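Local coordinates for uncharacterized protein (Leptotrichia buccalis, PDB 3T8K) that is of unknown function but folds into an ankyrin-like array of alpha-hairpin repeats and pairs with a second copy of itself, at residues Tyr114-Phe119 against Ile149-Gly154; Ile57-Ile62 against Thr93-Lys98; Val127-Met132 against Gln165-Leu170; Pro81-Gly86 against Lys120-Tyr125; Arg8-Ala13 against Glu20-Leu25. All blocks are in the same frame, centred on the assembly; numbering follows the deposited sequence.

Interaction 1: residues Tyr114-Phe119 against Ile149-Gly154; sequences YKIVVF and IKDKWG
Asp151 OD1 is held by at least two backbone N-H groups: Trp153 N, 2.7 Å from Asp151 OD1, and Leu155 N just beyond the segment. The first bond makes an Asx turn, its donor above the carboxylate plane. CG sits in the crowded position between backbone N and carbonyl carbon (chi1 68°). A type I turn from Asp151 to Gly154 overlaps it, with Gly154 N 3.0 Å from Asp151 O. Across the contact, Lys152 N donates to Tyr114 O at 3.1 Å, nearly straight (163°) but from above the carbonyl plane. The two loops lie side by side in the ankyrin-like fold, before the 3-10 segment 120-124 and helix 157-162; Lys115 and Ile116 both face Tyr111, a G1 beta bulge. A water lies within hydrogen-bonding distance of Lys115 O (2.8 Å) and Ile149 O. The six-membered ring of Trp153 meets the Tyr114 ring obliquely, planes 51° apart. Tyr114 OH and Trp153 NE1 both bond the second subunit, at its Gly87 O and Glu131 OE1 respectively.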
# COMPACT_ATOMS: atom_id res chain seq x y z
N TYR A 114 14.05 -2.86 -0.86
CA TYR A 114 14.46 -1.80 0.05
C TYR A 114 15.38 -2.33 1.15
O TYR A 114 15.84 -1.57 2.00
CB TYR A 114 13.23 -1.13 0.68
CG TYR A 114 12.47 -0.20 -0.24
CD1 TYR A 114 13.09 0.37 -1.35
CD2 TYR A 114 11.14 0.10 -0.01
CE1 TYR A 114 12.39 1.25 -2.19
CE2 TYR A 114 10.44 0.96 -0.84
CZ TYR A 114 11.07 1.53 -1.92
OH TYR A 114 10.36 2.39 -2.74
N LYS A 115 15.66 -3.63 1.11
CA LYS A 115 16.47 -4.31 2.12
C LYS A 115 16.01 -4.03 3.56
O LYS A 115 16.83 -3.68 4.42
CB LYS A 115 17.96 -3.99 1.95
CG LYS A 115 18.82 -5.23 1.80
CD LYS A 115 20.23 -5.03 2.33
CE LYS A 115 21.02 -4.04 1.48
NZ LYS A 115 22.42 -3.90 1.99
N ILE A 116 14.72 -4.21 3.81
CA ILE A 116 14.13 -3.93 5.12
C ILE A 116 13.52 -5.18 5.74
O ILE A 116 13.10 -6.09 5.02
CB ILE A 116 13.01 -2.86 5.03
CG1 ILE A 116 11.90 -3.31 4.08
CG2 ILE A 116 13.59 -1.51 4.59
CD1 ILE A 116 10.74 -2.33 4.03
N VAL A 117 13.46 -5.24 7.06
CA VAL A 117 12.73 -6.34 7.69
C VAL A 117 11.28 -6.32 7.19
O VAL A 117 10.72 -5.26 6.89
CB VAL A 117 12.77 -6.31 9.22
CG1 VAL A 117 14.20 -6.57 9.71
CG2 VAL A 117 12.24 -4.97 9.76
N VAL A 118 10.69 -7.50 7.06
CA VAL A 118 9.42 -7.61 6.35
C VAL A 118 8.27 -7.03 7.18
O VAL A 118 7.23 -6.66 6.63
CB VAL A 118 9.12 -9.06 5.94
CG1 VAL A 118 8.72 -9.89 7.14
CG2 VAL A 118 8.06 -9.11 4.85
N PHE A 119 8.50 -6.93 8.49
CA PHE A 119 7.51 -6.39 9.43
C PHE A 119 7.73 -4.92 9.77
O PHE A 119 7.14 -4.40 10.71
CB PHE A 119 7.49 -7.21 10.74
CG PHE A 119 8.86 -7.54 11.25
CD1 PHE A 119 9.52 -6.68 12.11
CD2 PHE A 119 9.49 -8.71 10.85
CE1 PHE A 119 10.79 -6.99 12.58
CE2 PHE A 119 10.75 -9.02 11.30
CZ PHE A 119 11.40 -8.16 12.17
N ILE A 149 20.98 -5.17 10.08
CA ILE A 149 21.39 -5.10 8.69
C ILE A 149 20.92 -3.77 8.11
O ILE A 149 19.74 -3.43 8.22
CB ILE A 149 20.76 -6.25 7.88
CG1 ILE A 149 21.06 -7.60 8.56
CG2 ILE A 149 21.27 -6.24 6.45
CD1 ILE A 149 22.41 -8.17 8.23
N LYS A 150 21.84 -3.04 7.50
CA LYS A 150 21.54 -1.75 6.89
C LYS A 150 20.60 -1.90 5.70
O LYS A 150 20.82 -2.74 4.83
CB LYS A 150 22.82 -1.09 6.39
CG LYS A 150 23.91 -0.91 7.45
CD LYS A 150 23.62 0.28 8.33
CE LYS A 150 24.92 0.92 8.82
NZ LYS A 150 25.71 0.02 9.70
N ASP A 151 19.56 -1.06 5.65
CA ASP A 151 18.66 -1.08 4.50
C ASP A 151 19.32 -0.37 3.33
O ASP A 151 20.50 -0.00 3.40
CB ASP A 151 17.27 -0.49 4.84
CG ASP A 151 17.30 1.02 5.10
OD1 ASP A 151 18.32 1.69 4.81
OD2 ASP A 151 16.27 1.54 5.58
N LYS A 152 18.56 -0.19 2.26
CA LYS A 152 19.05 0.43 1.04
C LYS A 152 19.63 1.82 1.28
O LYS A 152 20.36 2.35 0.44
CB LYS A 152 17.92 0.49 0.01
CG LYS A 152 18.29 1.06 -1.35
CD LYS A 152 17.06 1.19 -2.23
CE LYS A 152 17.35 1.91 -3.53
NZ LYS A 152 16.10 2.16 -4.31
N TRP A 153 19.32 2.42 2.44
CA TRP A 153 19.80 3.78 2.73
C TRP A 153 20.67 3.89 3.98
O TRP A 153 20.96 5.00 4.42
CB TRP A 153 18.64 4.78 2.79
CG TRP A 153 17.83 4.79 1.54
CD1 TRP A 153 18.06 5.51 0.41
CD2 TRP A 153 16.65 4.01 1.29
NE1 TRP A 153 17.10 5.24 -0.53
CE2 TRP A 153 16.22 4.32 -0.01
CE3 TRP A 153 15.92 3.09 2.04
CZ2 TRP A 153 15.09 3.74 -0.58
CZ3 TRP A 153 14.80 2.52 1.48
CH2 TRP A 153 14.40 2.85 0.18
N GLY A 154 21.07 2.76 4.54
CA GLY A 154 22.01 2.75 5.64
C GLY A 154 21.39 2.69 7.03
O GLY A 154 22.07 2.91 8.03
O HOH W 1 17.30 -3.55 7.14

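Interaction 2: residues Ile57-Ile62 against Thr93-Lys98; sequences ISMFLI and TTELCK
Two bends in selenomethionine Met59, chi2 -69° and chi3 68°, curl its chain so that CE turns to the facing helix, although the CB bond itself does not point there. Leu96 answers with CG beside its own backbone N and an extended chi2 that carries CD2 across. The chains cross obliquely, bringing Met59 CE to 3.3 Å from Leu96 CD2, tighter than usual van der Waals contact. The same CD2 also touches Ser58, whose CB is 3.8 Å away, and more loosely Ile62 CD1 at 4.3 Å. One leucine branch therefore gathers three side chains of 57-62. No hydrogen bond crosses; Ser58 OG instead bonds Arg54 O, one turn back in its own helix. The short axes lie 11.5 Å apart, and the 154 Å² buried in total is modest. Their near-parallel course, 18° between directions, is consistent with an ankyrin-like stack of helices. Helix 51-63 is flanked by helices 41-45 and 19-28, while helix 90-102 continues the row toward helix 129-140.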
# COMPACT_ATOMS: atom_id res chain seq x y z
N ILE A 57 -11.45 -14.37 3.54
CA ILE A 57 -10.92 -15.00 2.33
C ILE A 57 -9.59 -15.69 2.61
O ILE A 57 -9.31 -16.76 2.07
CB ILE A 57 -10.71 -13.97 1.19
CG1 ILE A 57 -12.04 -13.29 0.85
CG2 ILE A 57 -10.09 -14.62 -0.03
CD1 ILE A 57 -11.92 -12.11 -0.09
N SER A 58 -8.76 -15.07 3.46
CA SER A 58 -7.47 -15.66 3.78
C SER A 58 -7.65 -16.99 4.50
O SER A 58 -7.02 -17.99 4.15
CB SER A 58 -6.63 -14.72 4.66
OG SER A 58 -6.05 -13.69 3.89
N MSE A 59 -8.52 -16.99 5.51
CA MSE A 59 -8.80 -18.20 6.28
C MSE A 59 -9.41 -19.30 5.41
O MSE A 59 -9.10 -20.48 5.58
CB MSE A 59 -9.71 -17.89 7.45
CG MSE A 59 -9.09 -16.93 8.45
SE MSE A 59 -7.58 -17.70 9.44
CE MSE A 59 -6.25 -17.91 8.05
N PHE A 60 -10.28 -18.90 4.50
CA PHE A 60 -10.90 -19.86 3.60
C PHE A 60 -9.84 -20.57 2.76
O PHE A 60 -9.80 -21.80 2.69
CB PHE A 60 -11.92 -19.17 2.70
CG PHE A 60 -12.49 -20.05 1.62
CD1 PHE A 60 -13.63 -20.80 1.84
CD2 PHE A 60 -11.87 -20.13 0.38
CE1 PHE A 60 -14.16 -21.61 0.84
CE2 PHE A 60 -12.39 -20.94 -0.62
CZ PHE A 60 -13.54 -21.69 -0.39
N LEU A 61 -8.96 -19.78 2.14
CA LEU A 61 -7.91 -20.32 1.28
C LEU A 61 -6.88 -21.13 2.04
O LEU A 61 -6.47 -22.20 1.60
CB LEU A 61 -7.20 -19.20 0.51
CG LEU A 61 -8.05 -18.60 -0.61
CD1 LEU A 61 -7.39 -17.36 -1.19
CD2 LEU A 61 -8.32 -19.64 -1.69
N ILE A 62 -6.43 -20.60 3.17
CA ILE A 62 -5.49 -21.35 4.00
C ILE A 62 -6.07 -22.71 4.38
O ILE A 62 -5.38 -23.73 4.31
CB ILE A 62 -5.08 -20.57 5.26
CG1 ILE A 62 -4.22 -19.37 4.85
CG2 ILE A 62 -4.31 -21.47 6.21
CD1 ILE A 62 -3.91 -18.44 5.98
N THR A 93 -4.60 -9.52 11.89
CA THR A 93 -3.24 -9.56 11.39
C THR A 93 -2.37 -10.47 12.26
O THR A 93 -1.53 -11.20 11.75
CB THR A 93 -2.67 -8.13 11.33
OG1 THR A 93 -3.40 -7.39 10.36
CG2 THR A 93 -1.18 -8.13 10.97
N THR A 94 -2.57 -10.41 13.57
CA THR A 94 -1.81 -11.25 14.48
C THR A 94 -2.12 -12.72 14.22
O THR A 94 -1.21 -13.54 14.09
CB THR A 94 -2.14 -10.92 15.93
OG1 THR A 94 -1.81 -9.54 16.17
CG2 THR A 94 -1.32 -11.79 16.88
N GLU A 95 -3.41 -13.04 14.15
CA GLU A 95 -3.88 -14.40 13.86
C GLU A 95 -3.28 -14.95 12.57
O GLU A 95 -2.81 -16.09 12.53
CB GLU A 95 -5.40 -14.41 13.79
CG GLU A 95 -6.06 -15.33 14.80
CD GLU A 95 -5.69 -16.78 14.59
OE1 GLU A 95 -6.06 -17.35 13.54
OE2 GLU A 95 -5.01 -17.35 15.47
N LEU A 96 -3.32 -14.15 11.51
CA LEU A 96 -2.76 -14.56 10.22
C LEU A 96 -1.24 -14.76 10.31
O LEU A 96 -0.70 -15.72 9.74
CB LEU A 96 -3.11 -13.56 9.12
CG LEU A 96 -4.57 -13.53 8.67
CD1 LEU A 96 -4.83 -12.40 7.67
CD2 LEU A 96 -4.96 -14.86 8.07
N CYS A 97 -0.54 -13.87 11.02
CA CYS A 97 0.89 -14.06 11.24
C CYS A 97 1.16 -15.38 11.96
O CYS A 97 2.04 -16.14 11.56
CB CYS A 97 1.51 -12.89 12.01
SG CYS A 97 3.31 -13.04 12.34
N LYS A 98 0.42 -15.65 13.03
CA LYS A 98 0.58 -16.90 13.76
C LYS A 98 0.43 -18.12 12.83
O LYS A 98 1.21 -19.07 12.90
CB LYS A 98 -0.44 -17.00 14.90
CG LYS A 98 -0.41 -18.31 15.66
CD LYS A 98 -1.21 -18.19 16.96
CE LYS A 98 -2.56 -18.86 16.86
NZ LYS A 98 -2.50 -20.29 17.29

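Interaction 3: residues Val127-Met132 against Gln165-Leu170; sequences VDENEM and QKPIAL
Both oxygens of the buried Glu129 carboxylate accept from successive backbone N-H groups in the first turn of helix 167-180. Ile168 N lies 3.0 Å from Glu129 OE1 and Ala169 N lies 3.0 Å from Glu129 OE2. The hydrogen angles, 158° and 155°, match closely, and each oxygen uses its syn lone pair, so the fork is nearly symmetrical and fixes the carboxylate's rotation. Tyr136 OH gives OE2 a further bond. Helices 129-140 and 167-180 are thereby joined near the C-terminal end of the ankyrin-like array. The extended Glu129 chain slides past Ile168 in the opposite direction, where Ile168 CD1 packs on Glu129 CB at 3.7 Å. Lys166 CB and Pro167 CD close in, 3.3 Å from Glu129 OE2 and Glu129 OE1 respectively. Asp128 is the N-cap of the facing helix, its OD2 taking the capping bond from Asn130 N. Lys166 NZ bonds Tyr125 O and stays 5.3 Å from Glu129 OE2. A carboxylate set against a helix N terminus, with a lysine nearby, would be expected to remain ionised despite burial.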
# COMPACT_ATOMS: atom_id res chain seq x y z
N VAL A 127 -1.75 1.93 16.89
CA VAL A 127 -2.46 1.19 17.92
C VAL A 127 -1.58 1.09 19.15
O VAL A 127 -0.35 1.04 19.05
CB VAL A 127 -2.85 -0.22 17.46
CG1 VAL A 127 -3.64 -0.17 16.17
CG2 VAL A 127 -1.62 -1.07 17.30
N ASP A 128 -2.21 1.08 20.32
CA ASP A 128 -1.47 0.99 21.57
C ASP A 128 -0.62 -0.28 21.58
O ASP A 128 -1.08 -1.36 21.22
CB ASP A 128 -2.42 1.01 22.77
CG ASP A 128 -1.70 1.30 24.06
OD1 ASP A 128 -1.56 2.50 24.40
OD2 ASP A 128 -1.26 0.34 24.73
N GLU A 129 0.63 -0.14 22.00
CA GLU A 129 1.56 -1.26 21.99
C GLU A 129 1.10 -2.44 22.83
O GLU A 129 1.45 -3.59 22.55
CB GLU A 129 2.94 -0.81 22.44
CG GLU A 129 3.77 -0.21 21.33
CD GLU A 129 5.23 -0.13 21.71
OE1 GLU A 129 5.55 0.55 22.71
OE2 GLU A 129 6.05 -0.77 21.03
N ASN A 130 0.33 -2.17 23.88
CA ASN A 130 -0.26 -3.25 24.67
C ASN A 130 -0.97 -4.22 23.73
O ASN A 130 -0.92 -5.44 23.91
CB ASN A 130 -1.25 -2.69 25.70
CG ASN A 130 -1.63 -3.72 26.75
OD1 ASN A 130 -0.76 -4.34 27.36
ND2 ASN A 130 -2.93 -3.92 26.95
N GLU A 131 -1.63 -3.68 22.71
CA GLU A 131 -2.32 -4.50 21.72
C GLU A 131 -1.34 -5.22 20.79
O GLU A 131 -1.70 -6.25 20.20
CB GLU A 131 -3.30 -3.65 20.91
CG GLU A 131 -4.50 -3.17 21.70
CD GLU A 131 -5.36 -2.20 20.93
OE1 GLU A 131 -5.78 -2.54 19.79
OE2 GLU A 131 -5.63 -1.10 21.45
N MSE A 132 -0.13 -4.70 20.67
CA MSE A 132 0.87 -5.26 19.74
C MSE A 132 1.63 -6.43 20.36
O MSE A 132 2.34 -7.15 19.67
CB MSE A 132 1.88 -4.18 19.32
CG MSE A 132 1.30 -2.96 18.61
SE MSE A 132 0.53 -3.46 16.91
CE MSE A 132 2.16 -4.08 16.05
N GLN A 165 7.88 6.01 18.41
CA GLN A 165 7.51 6.09 19.81
C GLN A 165 6.99 4.72 20.25
O GLN A 165 5.83 4.57 20.61
CB GLN A 165 6.48 7.19 20.06
CG GLN A 165 7.08 8.49 20.62
CD GLN A 165 7.10 9.63 19.61
OE1 GLN A 165 6.21 10.48 19.61
NE2 GLN A 165 8.13 9.66 18.77
N LYS A 166 7.87 3.72 20.19
CA LYS A 166 7.50 2.33 20.46
C LYS A 166 8.47 1.70 21.46
O LYS A 166 9.24 0.82 21.10
CB LYS A 166 7.54 1.52 19.16
CG LYS A 166 6.66 2.06 18.05
CD LYS A 166 5.20 1.99 18.43
CE LYS A 166 4.29 2.22 17.23
NZ LYS A 166 2.93 1.71 17.55
N PRO A 167 8.43 2.15 22.72
CA PRO A 167 9.39 1.69 23.72
C PRO A 167 9.34 0.18 23.96
O PRO A 167 10.37 -0.43 24.25
CB PRO A 167 8.97 2.45 24.99
CG PRO A 167 7.54 2.82 24.75
CD PRO A 167 7.47 3.12 23.29
N ILE A 168 8.16 -0.41 23.83
CA ILE A 168 8.04 -1.85 24.06
C ILE A 168 8.75 -2.64 22.97
O ILE A 168 9.52 -3.56 23.24
CB ILE A 168 6.56 -2.30 24.17
CG1 ILE A 168 5.86 -1.56 25.31
CG2 ILE A 168 6.48 -3.80 24.40
CD1 ILE A 168 4.44 -2.02 25.57
N ALA A 169 8.52 -2.26 21.71
CA ALA A 169 9.21 -2.90 20.60
C ALA A 169 10.72 -2.72 20.75
O ALA A 169 11.50 -3.62 20.45
CB ALA A 169 8.73 -2.32 19.28
N LEU A 170 11.14 -1.55 21.23
CA LEU A 170 12.57 -1.26 21.33
C LEU A 170 13.21 -2.17 22.36
O LEU A 170 14.27 -2.74 22.12
CB LEU A 170 12.81 0.21 21.71
CG LEU A 170 14.29 0.54 21.89
CD1 LEU A 170 15.02 0.39 20.56
CD2 LEU A 170 14.47 1.95 22.45

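Interaction 4: residues Pro81-Gly86 against Lys120-Tyr125; sequences PLFQGG and KNIFNY
Phe83 is the first residue of 81-86 to make close contact, with both its ring and its carbonyl. Ring and Ile122 lie side by side, pointing the same way, with Ile122 CG2 3.4 Å from Phe83 CD1. Phe83 O takes two bonds, each in the carbonyl plane on a lone pair: Tyr125 OH donates to Phe83 O at 2.6 Å, and Asn121 ND2 donates to Phe83 O at 3.1 Å, almost straight (172°). The rotation of the asparagine amide is fixed from its other end, where Asn124 ND2 donates to Asn121 OD1 with a hydrogen angle of 169°. Next, Gln84 bends at chi2 (-56°), bringing OE1 over Asn121 CB; a water donates to Gln84 OE1 and accepts from Asn121 N, 2.9 Å from the water. Gly86 C then lies 3.6 Å from Tyr125 OH, while Gly86 O is hydrogen-bonded with Thr93 OG1. A short helix set beside the 3-10 turn 120-124, bridged by side chains to a main-chain carbonyl, is consistent with the ankyrin-like stack of short helices.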
# COMPACT_ATOMS: atom_id res chain seq x y z
N PRO A 81 2.80 -8.04 2.36
CA PRO A 81 1.48 -7.41 2.21
C PRO A 81 0.66 -7.53 3.48
O PRO A 81 -0.15 -6.65 3.75
CB PRO A 81 0.84 -8.18 1.05
CG PRO A 81 1.63 -9.44 0.92
CD PRO A 81 3.03 -9.08 1.35
N LEU A 82 0.87 -8.60 4.25
CA LEU A 82 0.19 -8.76 5.54
C LEU A 82 0.46 -7.55 6.43
O LEU A 82 -0.47 -6.93 6.95
CB LEU A 82 0.69 -10.01 6.26
CG LEU A 82 0.17 -10.18 7.69
CD1 LEU A 82 -1.33 -10.38 7.70
CD2 LEU A 82 0.85 -11.37 8.34
N PHE A 83 1.73 -7.23 6.61
CA PHE A 83 2.12 -6.14 7.50
C PHE A 83 1.90 -4.74 6.91
O PHE A 83 1.56 -3.80 7.64
CB PHE A 83 3.55 -6.33 8.00
CG PHE A 83 3.72 -7.54 8.88
CD1 PHE A 83 2.83 -7.76 9.92
CD2 PHE A 83 4.74 -8.46 8.65
CE1 PHE A 83 2.96 -8.88 10.74
CE2 PHE A 83 4.88 -9.58 9.45
CZ PHE A 83 3.99 -9.79 10.50
N GLN A 84 2.07 -4.60 5.60
CA GLN A 84 1.77 -3.33 4.93
C GLN A 84 0.31 -2.93 5.09
O GLN A 84 0.00 -1.77 5.32
CB GLN A 84 2.13 -3.40 3.45
CG GLN A 84 3.62 -3.41 3.20
CD GLN A 84 4.32 -2.22 3.83
OE1 GLN A 84 5.11 -2.39 4.75
NE2 GLN A 84 4.03 -1.02 3.33
N GLY A 85 -0.60 -3.90 4.97
CA GLY A 85 -2.02 -3.61 5.00
C GLY A 85 -2.78 -3.96 6.28
O GLY A 85 -3.98 -3.72 6.36
N GLY A 86 -2.09 -4.50 7.28
CA GLY A 86 -2.76 -5.09 8.43
C GLY A 86 -2.98 -4.21 9.65
O GLY A 86 -3.40 -4.70 10.70
N LYS A 120 8.56 -4.23 8.99
CA LYS A 120 8.91 -2.86 9.35
C LYS A 120 7.68 -1.97 9.57
O LYS A 120 7.68 -1.10 10.44
CB LYS A 120 9.83 -2.23 8.32
CG LYS A 120 10.10 -0.76 8.58
CD LYS A 120 11.32 -0.27 7.81
CE LYS A 120 11.56 1.20 8.05
NZ LYS A 120 12.90 1.62 7.56
N ASN A 121 6.64 -2.17 8.77
CA ASN A 121 5.46 -1.30 8.86
C ASN A 121 4.72 -1.40 10.20
O ASN A 121 4.00 -0.48 10.57
CB ASN A 121 4.49 -1.57 7.71
CG ASN A 121 3.46 -0.45 7.53
OD1 ASN A 121 3.81 0.73 7.54
ND2 ASN A 121 2.20 -0.83 7.36
N ILE A 122 4.89 -2.50 10.93
CA ILE A 122 4.10 -2.63 12.15
C ILE A 122 4.48 -1.55 13.15
O ILE A 122 3.70 -1.20 14.04
CB ILE A 122 4.20 -4.04 12.79
CG1 ILE A 122 5.56 -4.24 13.48
CG2 ILE A 122 3.91 -5.11 11.74
CD1 ILE A 122 5.65 -5.56 14.23
N PHE A 123 5.67 -1.00 12.97
CA PHE A 123 6.14 0.04 13.88
C PHE A 123 5.53 1.38 13.52
O PHE A 123 5.72 2.38 14.22
CB PHE A 123 7.67 0.08 13.90
CG PHE A 123 8.29 -1.26 14.20
CD1 PHE A 123 8.05 -1.88 15.42
CD2 PHE A 123 9.07 -1.90 13.26
CE1 PHE A 123 8.60 -3.12 15.69
CE2 PHE A 123 9.61 -3.15 13.52
CZ PHE A 123 9.39 -3.76 14.74
N ASN A 124 4.76 1.40 12.44
CA ASN A 124 4.02 2.58 12.02
C ASN A 124 2.57 2.54 12.49
O ASN A 124 1.83 3.51 12.33
CB ASN A 124 4.03 2.72 10.50
CG ASN A 124 5.35 3.23 9.99
OD1 ASN A 124 5.97 4.10 10.59
ND2 ASN A 124 5.79 2.68 8.87
N TYR A 125 2.16 1.40 13.02
CA TYR A 125 0.77 1.20 13.38
C TYR A 125 0.31 2.21 14.43
O TYR A 125 1.01 2.46 15.42
CB TYR A 125 0.53 -0.22 13.90
CG TYR A 125 0.54 -1.30 12.84
CD1 TYR A 125 0.71 -1.01 11.49
CD2 TYR A 125 0.38 -2.63 13.21
CE1 TYR A 125 0.71 -2.03 10.52
CE2 TYR A 125 0.39 -3.64 12.27
CZ TYR A 125 0.55 -3.34 10.93
OH TYR A 125 0.55 -4.37 10.02
O HOH W 2 6.07 -4.10 6.67

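Interaction 5: residues Arg8-Ala13 against Glu20-Leu25; sequences RTVSAA and EDFLEL
Leu25 runs from its own helix into the start of helix 10-16, and each of its carbons finds a partner there. CB comes first, 3.9 Å from Ala13 CB and 4.1 Å from Val10 CA. CG reaches the main chain, 3.7 Å from Thr9 O, and also touches Ala13. Of the two end methyls, Leu25 CD1 lies 3.7 Å from Thr9 C, while Leu25 CD2 turns to the methyl of Ala13 at 4.1 Å from Ala13 CB. Leu25 chi1, -103°, departs from the staggered positions, with Leu25 chi2 at -65°, and this twist spreads the two branches over the neighbouring residues. Helices 10-16 and 19-28 follow each other through a very short link, a helical hairpin consistent with the ankyrin-like fold, near the N terminus; these apolar contacts join the two helices without any hydrogen bond across. Val10 CG1, anti to its backbone N, presses obliquely on the Phe22 ring, 3.4 Å from Phe22 CE1. The CB bond of Ala13 points toward the partner helix, and Ala13 CB rests 3.9 Å from Phe22 CA. The helix start itself is fixed by Thr9, whose OG1 accepts the capping bond from Ala12 N at 3.2 Å (161°), while Val10 N bonds Glu31 OE1. Beyond Phe22, the Phe60 ring and the chains of Ile57 and Leu61, on helix 51-63, lie against it.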
# COMPACT_ATOMS: atom_id res chain seq x y z
N ARG A 8 -13.35 -10.91 -13.37
CA ARG A 8 -13.13 -11.92 -14.40
C ARG A 8 -12.30 -13.10 -13.87
O ARG A 8 -12.36 -14.20 -14.41
CB ARG A 8 -12.45 -11.26 -15.61
CG ARG A 8 -11.84 -12.23 -16.61
CD ARG A 8 -12.83 -13.30 -16.98
NE ARG A 8 -13.85 -12.85 -17.91
CZ ARG A 8 -15.04 -13.44 -18.03
NH1 ARG A 8 -15.35 -14.47 -17.25
NH2 ARG A 8 -15.92 -12.98 -18.91
N THR A 9 -11.52 -12.86 -12.82
CA THR A 9 -10.67 -13.91 -12.26
C THR A 9 -10.80 -13.97 -10.74
O THR A 9 -11.27 -13.02 -10.11
CB THR A 9 -9.19 -13.65 -12.57
OG1 THR A 9 -8.78 -12.44 -11.91
CG2 THR A 9 -8.97 -13.51 -14.06
N VAL A 10 -10.39 -15.09 -10.14
CA VAL A 10 -10.44 -15.22 -8.68
C VAL A 10 -9.50 -14.20 -8.03
O VAL A 10 -9.84 -13.59 -7.01
CB VAL A 10 -10.05 -16.64 -8.21
CG1 VAL A 10 -10.13 -16.76 -6.68
CG2 VAL A 10 -10.95 -17.67 -8.85
N SER A 11 -8.34 -14.02 -8.64
CA SER A 11 -7.37 -13.01 -8.19
C SER A 11 -7.98 -11.61 -8.01
O SER A 11 -7.74 -10.95 -6.99
CB SER A 11 -6.19 -12.94 -9.17
OG SER A 11 -5.31 -11.87 -8.83
N ALA A 12 -8.75 -11.16 -8.99
CA ALA A 12 -9.40 -9.85 -8.90
C ALA A 12 -10.43 -9.80 -7.76
O ALA A 12 -10.48 -8.83 -7.00
CB ALA A 12 -10.05 -9.48 -10.23
N ALA A 13 -11.27 -10.84 -7.67
CA ALA A 13 -12.27 -10.92 -6.61
C ALA A 13 -11.60 -10.92 -5.25
O ALA A 13 -12.08 -10.29 -4.30
CB ALA A 13 -13.13 -12.18 -6.80
N GLU A 20 -17.94 -12.90 0.04
CA GLU A 20 -19.00 -13.50 -0.79
C GLU A 20 -18.70 -13.40 -2.29
O GLU A 20 -18.97 -14.34 -3.05
CB GLU A 20 -20.35 -12.84 -0.49
CG GLU A 20 -20.93 -13.21 0.87
CD GLU A 20 -20.16 -12.60 2.03
OE1 GLU A 20 -19.56 -11.51 1.85
OE2 GLU A 20 -20.14 -13.22 3.11
N ASP A 21 -18.16 -12.26 -2.71
CA ASP A 21 -17.75 -12.08 -4.10
C ASP A 21 -16.68 -13.10 -4.47
O ASP A 21 -16.72 -13.71 -5.54
CB ASP A 21 -17.16 -10.69 -4.33
CG ASP A 21 -18.19 -9.57 -4.25
OD1 ASP A 21 -19.39 -9.83 -4.47
OD2 ASP A 21 -17.77 -8.42 -3.96
N PHE A 22 -15.70 -13.24 -3.58
CA PHE A 22 -14.60 -14.16 -3.80
C PHE A 22 -15.10 -15.59 -3.91
O PHE A 22 -14.66 -16.33 -4.79
CB PHE A 22 -13.55 -14.08 -2.68
CG PHE A 22 -12.70 -15.32 -2.60
CD1 PHE A 22 -11.59 -15.47 -3.42
CD2 PHE A 22 -13.03 -16.35 -1.73
CE1 PHE A 22 -10.83 -16.62 -3.36
CE2 PHE A 22 -12.26 -17.49 -1.67
CZ PHE A 22 -11.16 -17.63 -2.49
N LEU A 23 -16.02 -15.97 -3.02
CA LEU A 23 -16.63 -17.30 -3.10
C LEU A 23 -17.30 -17.54 -4.44
O LEU A 23 -17.16 -18.62 -5.01
CB LEU A 23 -17.65 -17.51 -1.98
CG LEU A 23 -17.16 -17.71 -0.55
CD1 LEU A 23 -18.33 -18.15 0.33
CD2 LEU A 23 -16.04 -18.75 -0.50
N GLU A 24 -18.05 -16.55 -4.93
CA GLU A 24 -18.71 -16.69 -6.22
C GLU A 24 -17.69 -17.03 -7.30
O GLU A 24 -17.92 -17.94 -8.09
CB GLU A 24 -19.44 -15.41 -6.62
CG GLU A 24 -20.67 -15.07 -5.80
CD GLU A 24 -21.67 -14.25 -6.60
OE1 GLU A 24 -22.06 -14.70 -7.70
OE2 GLU A 24 -22.05 -13.15 -6.13
N LEU A 25 -16.56 -16.32 -7.31
CA LEU A 25 -15.55 -16.55 -8.35
C LEU A 25 -14.86 -17.89 -8.18
O LEU A 25 -14.58 -18.57 -9.16
CB LEU A 25 -14.50 -15.43 -8.36
CG LEU A 25 -14.63 -14.38 -9.48
CD1 LEU A 25 -14.40 -15.00 -10.88
CD2 LEU A 25 -15.99 -13.68 -9.37

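From the N terminus, interaction 5 closes first, a tight hairpin with six residues between its segments. Interaction 2 then joins helix 51-63 to helix 90-102, and Phe22 packing on Phe60 and Leu61 ties it to interaction 5. The remaining loops interlock: interaction 4 opens inside interaction 2 and closes beyond it, interaction 1 crosses interaction 4 likewise, and interaction 3 crosses interaction 1. None nests within another; interaction 4 closes just before interaction 3 opens. Thr93 with Gly86 links interactions 2 and 4, Phe119 with Phe83 links 4 and 1, and Lys166 with Tyr125 links 4 and 3. Interactions 3 and 5, with centres 36 Å apart, mark opposite sides of the chain's centre.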